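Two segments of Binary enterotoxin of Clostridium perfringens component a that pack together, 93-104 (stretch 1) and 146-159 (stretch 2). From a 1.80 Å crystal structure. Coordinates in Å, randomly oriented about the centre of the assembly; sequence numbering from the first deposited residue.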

ATOM      1  N   TYR A  93      -1.723  -1.499 -22.362  1.00 26.64           N
ATOM      2  CA  TYR A  93      -2.304  -2.556 -21.541  1.00 24.74           C
ATOM      3  C   TYR A  93      -1.310  -3.706 -21.354  1.00 28.36           C
ATOM      4  O   TYR A  93      -0.617  -4.118 -22.295  1.00 28.09           O
ATOM      5  N   VAL A  94      -1.232  -4.219 -20.132  1.00 27.59           N
ATOM      6  CA  VAL A  94      -0.342  -5.325 -19.830  1.00 25.29           C
ATOM      7  C   VAL A  94      -1.106  -6.413 -19.096  1.00 28.34           C
ATOM      8  O   VAL A  94      -2.235  -6.180 -18.650  1.00 26.27           O
ATOM      9  N   TYR A  95      -0.486  -7.590 -18.987  1.00 26.78           N
ATOM     10  CA  TYR A  95      -1.142  -8.805 -18.498  1.00 24.35           C
ATOM     11  C   TYR A  95      -0.329  -9.518 -17.426  1.00 24.21           C
ATOM     12  O   TYR A  95       0.905  -9.541 -17.478  1.00 24.70           O
ATOM     13  N   TYR A  96      -1.020 -10.089 -16.443  1.00 25.33           N
ATOM     14  CA  TYR A  96      -0.404 -11.053 -15.534  1.00 28.40           C
ATOM     15  C   TYR A  96      -1.462 -11.805 -14.750  1.00 20.32           C
ATOM     16  O   TYR A  96      -2.485 -11.233 -14.351  1.00 20.51           O
ATOM     17  N   TYR A  97      -1.215 -13.095 -14.570  1.00 23.38           N
ATOM     18  CA  TYR A  97      -2.007 -13.924 -13.677  1.00 24.90           C
ATOM     19  C   TYR A  97      -1.715 -13.505 -12.251  1.00 22.59           C
ATOM     20  O   TYR A  97      -0.582 -13.122 -11.939  1.00 24.25           O
ATOM     21  N   GLU A  98      -2.722 -13.572 -11.386  1.00 23.61           N
ATOM     22  CA  GLU A  98      -2.574 -13.078 -10.018  1.00 21.40           C
ATOM     23  C   GLU A  98      -3.261 -13.969  -8.965  1.00 25.53           C
ATOM     24  O   GLU A  98      -4.249 -14.653  -9.254  1.00 22.62           O
ATOM     25  N   ALA A  99      -2.719 -13.968  -7.747  1.00 21.93           N
ATOM     26  CA  ALA A  99      -3.244 -14.787  -6.665  1.00 23.55           C
ATOM     27  C   ALA A  99      -4.351 -14.022  -5.962  1.00 21.69           C
ATOM     28  O   ALA A  99      -4.352 -12.796  -5.952  1.00 20.22           O
ATOM     29  N   ASN A 100      -5.313 -14.725  -5.386  1.00 24.80           N
ATOM     30  CA  ASN A 100      -6.402 -13.991  -4.759  1.00 25.36           C
ATOM     31  C   ASN A 100      -5.922 -13.186  -3.535  1.00 22.18           C
ATOM     32  O   ASN A 100      -6.486 -12.134  -3.240  1.00 20.22           O
ATOM     33  N   ASP A 101      -4.852 -13.602  -2.864  1.00 25.43           N
ATOM     34  CA  ASP A 101      -4.446 -12.827  -1.680  1.00 29.06           C
ATOM     35  C   ASP A 101      -3.890 -11.439  -2.031  1.00 27.98           C
ATOM     36  O   ASP A 101      -3.883 -10.552  -1.185  1.00 22.07           O
ATOM     37  N   LYS A 102      -3.474 -11.214  -3.276  1.00 20.93           N
ATOM     38  CA  LYS A 102      -3.151  -9.854  -3.692  1.00 22.12           C
ATOM     39  C   LYS A 102      -4.401  -8.984  -3.838  1.00 24.70           C
ATOM     40  O   LYS A 102      -4.307  -7.782  -4.092  1.00 25.99           O
ATOM     41  N   PHE A 103      -5.581  -9.582  -3.694  1.00 19.91           N
ATOM     42  CA  PHE A 103      -6.791  -8.780  -3.658  1.00 18.21           C
ATOM     43  C   PHE A 103      -7.436  -8.910  -2.286  1.00 13.98           C
ATOM     44  O   PHE A 103      -8.553  -8.455  -2.071  1.00 15.01           O
ATOM     45  N   GLY A 104      -6.705  -9.533  -1.363  1.00 19.56           N
ATOM     46  CA  GLY A 104      -7.189  -9.747  -0.016  1.00 16.68           C
ATOM     47  C   GLY A 104      -8.420 -10.628   0.013  1.00 20.80           C
ATOM     48  O   GLY A 104      -9.283 -10.482   0.874  1.00 19.60           O
ATOM     49  N   THR A 146       1.064  -9.489 -23.609  1.00 36.82           N
ATOM     50  CA  THR A 146      -0.053 -10.127 -24.292  1.00 36.21           C
ATOM     51  C   THR A 146      -0.784 -11.087 -23.371  1.00 31.70           C
ATOM     52  O   THR A 146      -0.230 -11.545 -22.375  1.00 31.11           O
ATOM     53  N   GLU A 147      -2.038 -11.372 -23.707  1.00 28.62           N
ATOM     54  CA  GLU A 147      -2.836 -12.332 -22.964  1.00 35.27           C
ATOM     55  C   GLU A 147      -2.116 -13.661 -22.915  1.00 37.02           C
ATOM     56  O   GLU A 147      -1.694 -14.167 -23.947  1.00 38.09           O
ATOM     57  N   PRO A 148      -1.959 -14.228 -21.713  1.00 33.52           N
ATOM     58  CA  PRO A 148      -1.218 -15.489 -21.620  1.00 32.79           C
ATOM     59  C   PRO A 148      -1.838 -16.577 -22.483  1.00 44.37           C
ATOM     60  O   PRO A 148      -3.050 -16.551 -22.735  1.00 40.15           O
ATOM     61  N   ASP A 149      -1.003 -17.500 -22.949  1.00 50.96           N
ATOM     62  CA  ASP A 149      -1.432 -18.556 -23.860  1.00 50.32           C
ATOM     63  C   ASP A 149      -1.274 -19.904 -23.187  1.00 44.40           C
ATOM     64  O   ASP A 149      -1.318 -20.955 -23.842  1.00 38.95           O
ATOM     65  N   ILE A 150      -1.071 -19.866 -21.874  1.00 35.59           N
ATOM     66  CA  ILE A 150      -0.790 -21.075 -21.106  1.00 36.27           C
ATOM     67  C   ILE A 150      -1.535 -21.095 -19.771  1.00 36.21           C
ATOM     68  O   ILE A 150      -2.042 -20.072 -19.297  1.00 36.98           O
ATOM     69  N   ASN A 151      -1.595 -22.283 -19.181  1.00 36.20           N
ATOM     70  CA  ASN A 151      -2.280 -22.500 -17.922  1.00 29.94           C
ATOM     71  C   ASN A 151      -1.676 -21.686 -16.783  1.00 32.71           C
ATOM     72  O   ASN A 151      -0.482 -21.400 -16.782  1.00 35.08           O
ATOM     73  N   SER A 152      -2.502 -21.327 -15.812  1.00 26.52           N
ATOM     74  CA  SER A 152      -1.987 -20.855 -14.542  1.00 25.71           C
ATOM     75  C   SER A 152      -2.643 -21.622 -13.407  1.00 30.52           C
ATOM     76  O   SER A 152      -3.811 -22.006 -13.501  1.00 34.49           O
ATOM     77  N   LYS A 153      -1.887 -21.855 -12.336  1.00 33.44           N
ATOM     78  CA  LYS A 153      -2.475 -22.394 -11.115  1.00 34.13           C
ATOM     79  C   LYS A 153      -3.220 -21.288 -10.346  1.00 29.81           C
ATOM     80  O   LYS A 153      -3.919 -21.559  -9.363  1.00 32.22           O
ATOM     81  N   LEU A 154      -3.076 -20.047 -10.808  1.00 30.29           N
ATOM     82  CA  LEU A 154      -3.721 -18.887 -10.182  1.00 30.53           C
ATOM     83  C   LEU A 154      -5.123 -18.658 -10.778  1.00 31.33           C
ATOM     84  O   LEU A 154      -5.372 -19.026 -11.926  1.00 28.78           O
ATOM     85  N   PRO A 155      -6.041 -18.054  -9.998  1.00 27.30           N
ATOM     86  CA  PRO A 155      -7.450 -17.876 -10.390  1.00 24.30           C
ATOM     87  C   PRO A 155      -7.768 -16.631 -11.212  1.00 23.38           C
ATOM     88  O   PRO A 155      -8.824 -16.579 -11.852  1.00 26.88           O
ATOM     89  N   ILE A 156      -6.873 -15.652 -11.213  1.00 18.41           N
ATOM     90  CA  ILE A 156      -7.182 -14.329 -11.722  1.00 17.95           C
ATOM     91  C   ILE A 156      -6.246 -13.918 -12.838  1.00 18.49           C
ATOM     92  O   ILE A 156      -5.059 -14.226 -12.807  1.00 24.51           O
ATOM     93  N   LEU A 157      -6.796 -13.257 -13.846  1.00 20.00           N
ATOM     94  CA  LEU A 157      -6.000 -12.622 -14.883  1.00 23.01           C
ATOM     95  C   LEU A 157      -6.202 -11.120 -14.768  1.00 20.70           C
ATOM     96  O   LEU A 157      -7.346 -10.617 -14.857  1.00 21.29           O
ATOM     97  N   VAL A 158      -5.107 -10.394 -14.561  1.00 18.14           N
ATOM     98  CA  VAL A 158      -5.172  -8.937 -14.479  1.00 17.98           C
ATOM     99  C   VAL A 158      -4.826  -8.330 -15.836  1.00 20.22           C
ATOM    100  O   VAL A 158      -3.791  -8.626 -16.421  1.00 19.61           O
ATOM    101  N   HIS A 159      -5.719  -7.471 -16.306  1.00 21.91           N
ATOM    102  CA  HIS A 159      -5.584  -6.750 -17.556  1.00 19.64           C
ATOM    103  C   HIS A 159      -5.437  -5.269 -17.194  1.00 25.87           C
ATOM    104  O   HIS A 159      -6.427  -4.568 -17.010  1.00 24.06           O
TER

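Strand 93-98 and strand 156-159 run antiparallel, and their backbone ladder sets where each side chain falls. Y96 and V158 exchange two hydrogen bonds (Y96 N to V158 O, 3.1 Å; V158 N to Y96 O, 2.8 Å), and E98 N donates to I156 O at 2.8 Å, whereas the return bond from I156 N to E98 O is weak at 3.4 Å. Y95, Y97, L157 and H159 consequently share one face of the sheet, and Y96, E98, I156 and V158 the other.

Y97 has the largest area covered by the opposing stretch. Its chi1 is m (-77°), which lays the ring across the loop leading into the second strand. S152 CB sits over one ring face, 3.3 Å from the Y97 ring centroid and 10° off the normal, a CH-pi contact. P148 CB approaches Y97 CE2 to 3.3 Å, and L154 CD1 lies 4.0 Å from Y97 CB. At the far end of the ring, Y97 OH donates a hydrogen bond to I150 O (3.0 Å), so the phenol satisfies its polar end on the loop backbone while its carbons pack against the neighbouring side chains. The loop is itself braced by L154 N, which donates to S152 OG at 3.0 Å.

Y95, also m, is the second anchor on this face. The backbone of T146 and E147 covers one face of its ring, with T146 C 3.3 Å from Y95 CD1, and P148 CD reaches Y95 CB at 4.1 Å. H159, with chi1 t, brings its imidazole between the tyrosines Y93 and Y95: the ring is near parallel to each but slid apart, with centroids 4.9 Å away in both cases, so there is little overlap. Y93 CD2 lies 3.5 Å from H159 NE2, and Y95 CE2 lies 3.2 Å from H159 CD2. Y95 OH and both imidazole nitrogens also have hydrogen-bonding partners elsewhere in the structure.

On the other face V158 (chi1 t) is the centre of an apolar cluster. Its CB lies over the Y96 ring, 3.8 Å from the centroid; Y96 is in the p rotamer, and the end of its side chain comes nearer the second stretch, with Y96 CZ 3.6 Å from V158 CG1. V158 CG2 meets E98 CB at 3.7 Å and F103 CZ, at the phenylalanine ring edge, at 4.0 Å. I156 (m, t) extends CD1 to F103 CD2 (3.8 Å) and N100 CA (3.7 Å). The carboxylate of E98 leads away from this cluster, and its OE1 accepts a hydrogen bond from A99 N at 2.7 Å.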

ATOM      1  CB  TYR A  93      -3.603  -3.075 -22.152  1.00 24.74           C
ATOM      2  CG  TYR A  93      -4.743  -2.094 -22.185  1.00 29.72           C
ATOM      3  CD1 TYR A  93      -4.885  -1.202 -23.240  1.00 32.90           C
ATOM      4  CD2 TYR A  93      -5.702  -2.069 -21.174  1.00 27.87           C
ATOM      5  CE1 TYR A  93      -5.932  -0.315 -23.280  1.00 38.29           C
ATOM      6  CE2 TYR A  93      -6.757  -1.182 -21.214  1.00 28.88           C
ATOM      7  CZ  TYR A  93      -6.862  -0.304 -22.274  1.00 35.05           C
ATOM      8  OH  TYR A  93      -7.897   0.593 -22.340  1.00 34.98           O
ATOM      9  CB  VAL A  94       0.871  -4.872 -19.003  1.00 26.07           C
ATOM     10  CG1 VAL A  94       1.771  -3.980 -19.854  1.00 26.82           C
ATOM     11  CG2 VAL A  94       0.432  -4.162 -17.725  1.00 24.18           C
ATOM     12  CB  TYR A  95      -1.403  -9.769 -19.665  1.00 29.91           C
ATOM     13  CG  TYR A  95      -2.293  -9.186 -20.737  1.00 29.45           C
ATOM     14  CD1 TYR A  95      -1.771  -8.369 -21.730  1.00 27.91           C
ATOM     15  CD2 TYR A  95      -3.656  -9.440 -20.747  1.00 24.05           C
ATOM     16  CE1 TYR A  95      -2.577  -7.827 -22.708  1.00 27.61           C
ATOM     17  CE2 TYR A  95      -4.472  -8.909 -21.737  1.00 24.93           C
ATOM     18  CZ  TYR A  95      -3.929  -8.095 -22.707  1.00 26.30           C
ATOM     19  OH  TYR A  95      -4.733  -7.545 -23.688  1.00 31.88           O
ATOM     20  CB  TYR A  96       0.585 -10.383 -14.569  1.00 26.49           C
ATOM     21  CG  TYR A  96      -0.005  -9.321 -13.668  1.00 19.52           C
ATOM     22  CD1 TYR A  96      -0.168  -8.016 -14.109  1.00 20.32           C
ATOM     23  CD2 TYR A  96      -0.362  -9.615 -12.360  1.00 19.52           C
ATOM     24  CE1 TYR A  96      -0.700  -7.028 -13.271  1.00 18.78           C
ATOM     25  CE2 TYR A  96      -0.888  -8.648 -11.529  1.00 22.74           C
ATOM     26  CZ  TYR A  96      -1.052  -7.364 -11.979  1.00 20.87           C
ATOM     27  OH  TYR A  96      -1.571  -6.420 -11.127  1.00 20.17           O
ATOM     28  CB  TYR A  97      -1.683 -15.394 -13.865  1.00 21.73           C
ATOM     29  CG  TYR A  97      -2.277 -16.047 -15.094  1.00 23.86           C
ATOM     30  CD1 TYR A  97      -3.654 -16.181 -15.246  1.00 22.38           C
ATOM     31  CD2 TYR A  97      -1.460 -16.542 -16.085  1.00 28.05           C
ATOM     32  CE1 TYR A  97      -4.192 -16.811 -16.370  1.00 23.33           C
ATOM     33  CE2 TYR A  97      -1.989 -17.175 -17.204  1.00 31.62           C
ATOM     34  CZ  TYR A  97      -3.354 -17.297 -17.340  1.00 35.35           C
ATOM     35  OH  TYR A  97      -3.884 -17.912 -18.456  1.00 40.93           O
ATOM     36  CB  GLU A  98      -3.102 -11.647  -9.929  1.00 18.57           C
ATOM     37  CG  GLU A  98      -2.910 -10.985  -8.551  1.00 20.24           C
ATOM     38  CD  GLU A  98      -1.442 -10.952  -8.102  1.00 24.94           C
ATOM     39  OE1 GLU A  98      -0.871 -12.015  -7.737  1.00 21.45           O
ATOM     40  OE2 GLU A  98      -0.861  -9.845  -8.118  1.00 27.39           O
ATOM     41  CB  ALA A  99      -2.129 -15.169  -5.687  1.00 19.84           C
ATOM     42  CB  ASN A 100      -7.567 -14.926  -4.397  1.00 31.22           C
ATOM     43  CG  ASN A 100      -7.124 -16.180  -3.699  1.00 43.24           C
ATOM     44  OD1 ASN A 100      -5.939 -16.503  -3.666  1.00 50.09           O
ATOM     45  ND2 ASN A 100      -8.082 -16.913  -3.147  1.00 44.94           N
ATOM     46  CB  ASP A 101      -3.448 -13.605  -0.806  1.00 42.21           C
ATOM     47  CG  ASP A 101      -2.204 -14.038  -1.548  1.00 53.47           C
ATOM     48  OD1 ASP A 101      -1.622 -13.231  -2.302  1.00 57.45           O
ATOM     49  OD2 ASP A 101      -1.800 -15.202  -1.355  1.00 59.15           O
ATOM     50  CB  LYS A 102      -2.361  -9.845  -5.000  1.00 24.09           C
ATOM     51  CG  LYS A 102      -0.845  -9.828  -4.803  1.00 34.12           C
ATOM     52  CD  LYS A 102      -0.371  -8.520  -4.169  1.00 38.28           C
ATOM     53  CE  LYS A 102      -0.511  -7.346  -5.136  1.00 41.98           C
ATOM     54  NZ  LYS A 102      -0.045  -6.040  -4.569  1.00 46.11           N
ATOM     55  CB  PHE A 103      -7.744  -9.192  -4.787  1.00 14.34           C
ATOM     56  CG  PHE A 103      -7.275  -8.746  -6.145  1.00 23.60           C
ATOM     57  CD1 PHE A 103      -7.523  -7.448  -6.575  1.00 25.60           C
ATOM     58  CD2 PHE A 103      -6.578  -9.617  -6.983  1.00 20.37           C
ATOM     59  CE1 PHE A 103      -7.081  -7.023  -7.824  1.00 26.63           C
ATOM     60  CE2 PHE A 103      -6.128  -9.196  -8.223  1.00 20.11           C
ATOM     61  CZ  PHE A 103      -6.384  -7.906  -8.646  1.00 22.22           C
ATOM     62  CB  THR A 146       0.414 -10.901 -25.554  1.00 33.36           C
ATOM     63  OG1 THR A 146       1.509 -11.762 -25.221  1.00 36.02           O
ATOM     64  CG2 THR A 146       0.845  -9.941 -26.652  1.00 33.34           C
ATOM     65  CB  GLU A 147      -4.214 -12.498 -23.601  1.00 38.20           C
ATOM     66  CG  GLU A 147      -5.124 -13.446 -22.845  1.00 43.31           C
ATOM     67  CD  GLU A 147      -6.406 -13.729 -23.595  1.00 50.31           C
ATOM     68  OE1 GLU A 147      -7.162 -12.768 -23.853  1.00 44.13           O
ATOM     69  OE2 GLU A 147      -6.654 -14.910 -23.938  1.00 57.67           O
ATOM     70  CB  PRO A 148      -1.312 -15.841 -20.141  1.00 33.98           C
ATOM     71  CG  PRO A 148      -1.484 -14.509 -19.457  1.00 32.55           C
ATOM     72  CD  PRO A 148      -2.337 -13.704 -20.390  1.00 34.49           C
ATOM     73  CB  ASP A 149      -0.620 -18.511 -25.156  1.00 55.19           C
ATOM     74  CG  ASP A 149      -1.243 -19.337 -26.261  1.00 67.24           C
ATOM     75  OD1 ASP A 149      -2.434 -19.690 -26.132  1.00 75.48           O
ATOM     76  OD2 ASP A 149      -0.548 -19.635 -27.255  1.00 68.00           O
ATOM     77  CB  ILE A 150       0.760 -21.258 -20.878  1.00 44.68           C
ATOM     78  CG1 ILE A 150       1.414 -20.003 -20.286  1.00 41.59           C
ATOM     79  CG2 ILE A 150       1.472 -21.642 -22.163  1.00 43.48           C
ATOM     80  CD1 ILE A 150       1.282 -19.862 -18.822  1.00 44.21           C
ATOM     81  CB  ASN A 151      -2.241 -23.986 -17.559  1.00 38.84           C
ATOM     82  CG  ASN A 151      -2.833 -24.259 -16.196  1.00 44.02           C
ATOM     83  OD1 ASN A 151      -4.053 -24.238 -16.027  1.00 45.76           O
ATOM     84  ND2 ASN A 151      -1.976 -24.488 -15.207  1.00 44.63           N
ATOM     85  CB  SER A 152      -2.220 -19.356 -14.376  1.00 26.73           C
ATOM     86  OG  SER A 152      -1.670 -18.884 -13.160  1.00 27.06           O
ATOM     87  CB  LYS A 153      -1.397 -23.042 -10.246  1.00 34.00           C
ATOM     88  CG  LYS A 153      -0.788 -24.287 -10.870  1.00 37.55           C
ATOM     89  CD  LYS A 153       0.137 -24.992  -9.896  1.00 43.55           C
ATOM     90  CE  LYS A 153       0.925 -26.093 -10.589  1.00 48.48           C
ATOM     91  NZ  LYS A 153       1.887 -26.734  -9.659  1.00 53.04           N
ATOM     92  CB  LEU A 154      -2.856 -17.630 -10.362  1.00 26.06           C
ATOM     93  CG  LEU A 154      -1.409 -17.699  -9.867  1.00 27.94           C
ATOM     94  CD1 LEU A 154      -0.706 -16.378 -10.150  1.00 27.82           C
ATOM     95  CD2 LEU A 154      -1.367 -18.012  -8.378  1.00 28.06           C
ATOM     96  CB  PRO A 155      -8.164 -17.777  -9.043  1.00 24.35           C
ATOM     97  CG  PRO A 155      -7.146 -17.100  -8.165  1.00 26.64           C
ATOM     98  CD  PRO A 155      -5.836 -17.740  -8.571  1.00 21.65           C
ATOM     99  CB  ILE A 156      -7.107 -13.274 -10.567  1.00 16.53           C
ATOM    100  CG1 ILE A 156      -8.124 -13.612  -9.472  1.00 20.85           C
ATOM    101  CG2 ILE A 156      -7.283 -11.840 -11.090  1.00 16.13           C
ATOM    102  CD1 ILE A 156      -7.736 -13.043  -8.068  1.00 19.54           C
ATOM    103  CB  LEU A 157      -6.395 -13.106 -16.281  1.00 24.84           C
ATOM    104  CG  LEU A 157      -5.789 -12.296 -17.441  1.00 25.07           C
ATOM    105  CD1 LEU A 157      -4.271 -12.487 -17.511  1.00 31.45           C
ATOM    106  CD2 LEU A 157      -6.437 -12.650 -18.781  1.00 26.29           C
ATOM    107  CB  VAL A 158      -4.231  -8.359 -13.393  1.00 22.53           C
ATOM    108  CG1 VAL A 158      -4.350  -6.838 -13.333  1.00 21.03           C
ATOM    109  CG2 VAL A 158      -4.560  -8.953 -12.015  1.00 18.72           C
ATOM    110  CB  HIS A 159      -6.808  -7.027 -18.434  1.00 21.14           C
ATOM    111  CG  HIS A 159      -6.810  -6.316 -19.748  1.00 22.65           C
ATOM    112  ND1 HIS A 159      -7.935  -5.707 -20.253  1.00 28.28           N
ATOM    113  CD2 HIS A 159      -5.843  -6.162 -20.684  1.00 24.10           C
ATOM    114  CE1 HIS A 159      -7.658  -5.181 -21.434  1.00 27.11           C
ATOM    115  NE2 HIS A 159      -6.396  -5.447 -21.721  1.00 27.37           N
TER